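Side-chain contacts in DynE8 (Micromonospora chersina, PDB 4AMM), which builds enediyne polyketide chains as an iterative synthase, seen here as its acyltransferase domain, which probably loads acyl units for chain growth: residues A157-R160 and W161-L165; L177-L180 and A181-W185. All coordinates share one frame; numbering follows the deposited sequence.

Contact 1 (A157-R160 and W161-L165)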
loop_
_atom_site.group_PDB
_atom_site.type_symbol
_atom_site.label_atom_id
_atom_site.label_comp_id
_atom_site.label_asym_id
_atom_site.label_seq_id
_atom_site.Cartn_x
_atom_site.Cartn_y
_atom_site.Cartn_z
ATOM N N ALA A 157 -5.786 11.655 4.092
ATOM C CA ALA A 157 -4.644 12.523 4.491
ATOM C C ALA A 157 -3.476 12.221 3.599
ATOM O O ALA A 157 -2.784 13.175 3.132
ATOM C CB ALA A 157 -4.282 12.289 5.929
ATOM N N GLY A 158 -3.198 10.963 3.262
ATOM C CA GLY A 158 -2.137 10.706 2.259
ATOM C C GLY A 158 -2.460 11.281 0.906
ATOM O O GLY A 158 -1.491 11.731 0.273
ATOM N N ILE A 159 -3.704 11.258 0.443
ATOM C CA ILE A 159 -3.994 11.897 -0.829
ATOM C C ILE A 159 -3.735 13.411 -0.694
ATOM O O ILE A 159 -3.196 13.999 -1.656
ATOM C CB ILE A 159 -5.434 11.618 -1.182
ATOM C CG1 ILE A 159 -5.598 10.118 -1.546
ATOM C CG2 ILE A 159 -5.904 12.525 -2.342
ATOM C CD1 ILE A 159 -7.054 9.637 -1.563
ATOM N N ARG A 160 -4.062 14.042 0.384
ATOM C CA ARG A 160 -3.755 15.497 0.579
ATOM C C ARG A 160 -2.241 15.677 0.509
ATOM O O ARG A 160 -1.841 16.741 -0.100
ATOM C CB ARG A 160 -4.235 15.963 1.902
ATOM C CG ARG A 160 -5.813 16.087 1.898
ATOM C CD ARG A 160 -6.338 16.918 3.103
ATOM N NE ARG A 160 -5.866 16.458 4.405
ATOM C CZ ARG A 160 -6.460 15.557 5.225
ATOM N NH1 ARG A 160 -7.511 14.910 4.829
ATOM N NH2 ARG A 160 -5.945 15.279 6.414
ATOM N N TRP A 161 -1.407 14.769 0.991
ATOM C CA TRP A 161 0.061 14.931 0.824
ATOM C C TRP A 161 0.457 14.800 -0.598
ATOM O O TRP A 161 1.262 15.618 -1.122
ATOM C CB TRP A 161 0.735 13.854 1.722
ATOM C CG TRP A 161 2.265 13.799 1.691
ATOM C CD1 TRP A 161 3.012 12.818 1.180
ATOM C CD2 TRP A 161 3.114 14.807 2.184
ATOM N NE1 TRP A 161 4.354 13.139 1.353
ATOM C CE2 TRP A 161 4.432 14.354 1.968
ATOM C CE3 TRP A 161 2.902 16.023 2.827
ATOM C CZ2 TRP A 161 5.577 15.118 2.356
ATOM C CZ3 TRP A 161 4.074 16.790 3.241
ATOM C CH2 TRP A 161 5.373 16.281 2.996
ATOM N N LEU A 162 -0.046 13.810 -1.306
ATOM C CA LEU A 162 0.238 13.719 -2.759
ATOM C C LEU A 162 -0.215 14.974 -3.481
ATOM O O LEU A 162 0.509 15.457 -4.422
ATOM C CB LEU A 162 -0.475 12.512 -3.465
ATOM C CG LEU A 162 -0.106 11.171 -2.865
ATOM C CD1 LEU A 162 -0.969 10.092 -3.537
ATOM C CD2 LEU A 162 1.376 10.835 -3.063
ATOM N N ASP A 163 -1.370 15.512 -3.129
ATOM C CA ASP A 163 -1.843 16.775 -3.779
ATOM C C ASP A 163 -0.897 17.958 -3.423
ATOM O O ASP A 163 -0.544 18.718 -4.391
ATOM C CB ASP A 163 -3.223 17.148 -3.253
ATOM C CG ASP A 163 -4.352 16.205 -3.677
ATOM O OD1 ASP A 163 -4.230 15.492 -4.701
ATOM O OD2 ASP A 163 -5.379 16.360 -2.917
ATOM N N ARG A 164 -0.410 18.048 -2.219
ATOM C CA ARG A 164 0.515 19.146 -1.838
ATOM C C ARG A 164 1.785 18.974 -2.703
ATOM O O ARG A 164 2.373 20.013 -3.075
ATOM C CB ARG A 164 0.855 19.066 -0.367
ATOM C CG ARG A 164 1.821 20.164 0.110
ATOM C CD ARG A 164 1.862 20.190 1.585
ATOM N NE ARG A 164 2.711 21.320 1.896
ATOM C CZ ARG A 164 2.889 21.805 3.084
ATOM N NH1 ARG A 164 2.313 21.182 4.120
ATOM N NH2 ARG A 164 3.675 22.866 3.259
ATOM N N LEU A 165 2.212 17.760 -3.012
ATOM C CA LEU A 165 3.438 17.509 -3.787
ATOM C C LEU A 165 3.233 17.596 -5.259
ATOM O O LEU A 165 4.207 17.534 -6.017
ATOM C CB LEU A 165 3.999 16.111 -3.425
ATOM C CG LEU A 165 4.555 15.922 -2.016
ATOM C CD1 LEU A 165 4.729 14.447 -1.867
ATOM C CD2 LEU A 165 5.848 16.617 -1.835
#
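Asp163 stands beside Ile159 one helical turn on, the two side chains pointing the same way, with Ile159 CG2 3.9 Å from Asp163 OD2. The carboxylate also lies against the carbonyl of Ile159, but it presents carbon rather than oxygen: Asp163 CG is 3.2 Å from Ile159 O, and both carboxylate oxygens stay farther off. What grips that carbonyl is the backbone of the same residue, since Asp163 N donates to Ile159 O at 2.8 Å with an N-H...O angle of 160°. At Gly158 the carbonyl oxygen is instead flanked by aliphatic carbons, where Trp161 CB comes to 3.4 Å from Gly158 O and Leu162 CG to 3.5 Å from that oxygen, while Leu162 N supplies the hydrogen bond. Two flat groups then fold in opposite directions along the helix. The indole of Trp161, its CG trans to the backbone nitrogen (chi1 179°), takes Leu165 CD1 over one face, offset toward the rim. The Arg160 chain instead bends at chi3 (-53°) and leans back, so that Ala157 CA sits 3.5 Å above the centre of its guanidinium plane. Outside the turn, Trp161 NE1 is hydrogen-bonded to Thr382 OG1 of helix 376-387. Helix 144-165 packs on helix 376-387 and on strand 99-103, Leu162 touching both through Leu385 and Leu101, while Phe103 meets Ile159.

Contact 2 (L177-L180 and A181-W185)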
loop_
_atom_site.group_PDB
_atom_site.type_symbol
_atom_site.label_atom_id
_atom_site.label_comp_id
_atom_site.label_asym_id
_atom_site.label_seq_id
_atom_site.Cartn_x
_atom_site.Cartn_y
_atom_site.Cartn_z
ATOM N N LEU A 177 -11.605 -2.320 1.093
ATOM C CA LEU A 177 -11.889 -0.980 1.543
ATOM C C LEU A 177 -11.117 0.090 0.763
ATOM O O LEU A 177 -11.631 1.200 0.506
ATOM C CB LEU A 177 -11.549 -0.859 3.056
ATOM C CG LEU A 177 -11.650 0.529 3.669
ATOM C CD1 LEU A 177 -13.107 1.071 3.621
ATOM C CD2 LEU A 177 -11.105 0.465 5.070
ATOM N N GLY A 178 -9.839 -0.198 0.497
ATOM C CA GLY A 178 -9.014 0.823 -0.204
ATOM C C GLY A 178 -9.544 1.204 -1.569
ATOM O O GLY A 178 -9.127 2.288 -2.033
ATOM N N GLU A 179 -10.371 0.405 -2.204
ATOM C CA GLU A 179 -10.916 0.841 -3.513
ATOM C C GLU A 179 -11.690 2.127 -3.302
ATOM O O GLU A 179 -11.766 2.930 -4.229
ATOM C CB GLU A 179 -11.782 -0.249 -4.072
ATOM C CG GLU A 179 -12.166 0.032 -5.574
ATOM C CD GLU A 179 -12.021 -1.183 -6.445
ATOM O OE1 GLU A 179 -11.105 -2.011 -6.258
ATOM O OE2 GLU A 179 -12.798 -1.329 -7.451
ATOM N N LEU A 180 -12.329 2.356 -2.188
ATOM C CA LEU A 180 -13.010 3.653 -1.892
ATOM C C LEU A 180 -12.048 4.827 -1.941
ATOM O O LEU A 180 -12.358 5.865 -2.589
ATOM C CB LEU A 180 -13.731 3.701 -0.540
ATOM C CG LEU A 180 -15.057 2.970 -0.501
ATOM C CD1 LEU A 180 -14.925 1.440 -0.731
ATOM C CD2 LEU A 180 -15.674 3.250 0.877
ATOM N N ALA A 181 -10.862 4.684 -1.384
ATOM C CA ALA A 181 -9.873 5.760 -1.378
ATOM C C ALA A 181 -9.326 5.876 -2.797
ATOM O O ALA A 181 -9.072 7.057 -3.240
ATOM C CB ALA A 181 -8.762 5.442 -0.404
ATOM N N ALA A 182 -9.090 4.796 -3.532
ATOM C CA ALA A 182 -8.600 4.884 -4.902
ATOM C C ALA A 182 -9.610 5.675 -5.749
ATOM O O ALA A 182 -9.169 6.522 -6.589
ATOM C CB ALA A 182 -8.300 3.505 -5.496
ATOM N N LEU A 183 -10.890 5.386 -5.611
ATOM C CA LEU A 183 -11.914 6.119 -6.392
ATOM C C LEU A 183 -11.900 7.559 -5.987
ATOM O O LEU A 183 -12.098 8.426 -6.870
ATOM C CB LEU A 183 -13.278 5.480 -6.082
ATOM C CG LEU A 183 -13.455 4.156 -6.809
ATOM C CD1 LEU A 183 -14.679 3.395 -6.350
ATOM C CD2 LEU A 183 -13.587 4.306 -8.371
ATOM N N SER A 184 -11.690 7.919 -4.730
ATOM C CA SER A 184 -11.665 9.325 -4.291
ATOM C C SER A 184 -10.462 10.007 -4.935
ATOM O O SER A 184 -10.566 11.109 -5.526
ATOM C CB SER A 184 -11.653 9.479 -2.768
ATOM O OG SER A 184 -11.847 10.854 -2.433
ATOM N N TRP A 185 -9.312 9.357 -4.892
ATOM C CA TRP A 185 -8.126 9.903 -5.566
ATOM C C TRP A 185 -8.371 10.142 -7.037
ATOM O O TRP A 185 -7.871 11.172 -7.599
ATOM C CB TRP A 185 -6.935 8.900 -5.370
ATOM C CG TRP A 185 -5.703 9.198 -6.262
ATOM C CD1 TRP A 185 -4.712 10.118 -6.011
ATOM C CD2 TRP A 185 -5.451 8.616 -7.544
ATOM N NE1 TRP A 185 -3.865 10.184 -7.123
ATOM C CE2 TRP A 185 -4.240 9.226 -8.017
ATOM C CE3 TRP A 185 -6.053 7.589 -8.299
ATOM C CZ2 TRP A 185 -3.684 8.906 -9.228
ATOM C CZ3 TRP A 185 -5.431 7.230 -9.510
ATOM C CH2 TRP A 185 -4.264 7.899 -9.945
#
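Leu183 turns its CG away from its own carbonyl carbon (chi1 -76°), and this swing brings the branch back over the preceding turn, with Leu183 CG 3.3 Å from Glu179 O. Glu179 has its CG nearly trans to the backbone nitrogen (chi1 -169°), and the two chains meet loosely as Glu179 CG comes 4.3 Å from Leu183 CD1. The covered carbonyl keeps its helical bond: Leu183 N donates to Glu179 O at 3.0 Å. Gly178 O is shared by two donors. Ala182 N approaches it in the carbonyl plane at 2.9 Å with an N-H...O angle of 163°, whereas the bond from Ala181 N is weak. The alanine methyl groups lie close to the carbonyls of the turn before, with Ala181 CB 3.6 Å from Gly178 O and Ala182 CB 3.7 Å from Glu179 O. The buried Glu179 carboxylate is satisfied beyond the helix, one oxygen by Ser307 OG and the other by Thr308 N, and Ser184 OG bonds to Leu189 O. Phe103 of strand 99-103 lies against both alanines. Gly178 is the last glycine of a Gly174-x-Ser176-x-Gly178 sequence that runs from the end of strand 171-174 into helix 178-185, consistent with the nucleophile elbow of acyltransferase domains, in which a tight strand-to-helix turn presents the serine that carries the acyl group.

In the fold
Both contacts are local, i to i+4 arrangements along a helix that lies against the parallel sheet, and both use Phe103 and Leu101 of strand 99-103, yet they differ in setting. Contact 2 is almost wholly buried and made mostly of small or aliphatic residues, with the Glu179 carboxylate hydrogen-bonded inside the protein. Contact 1 is two-sided: Gly158 and Leu162 are buried, while Arg160, Asp163 and Arg164 form a charged outer surface. Their centres lie about 14 Å apart, and the helices touch directly where Ile159 CD1 packs 3.7 Å from Ala181 O and 3.9 Å from Trp185 CB. Contact 1 thus backs the helix that leads out of the probable nucleophile elbow.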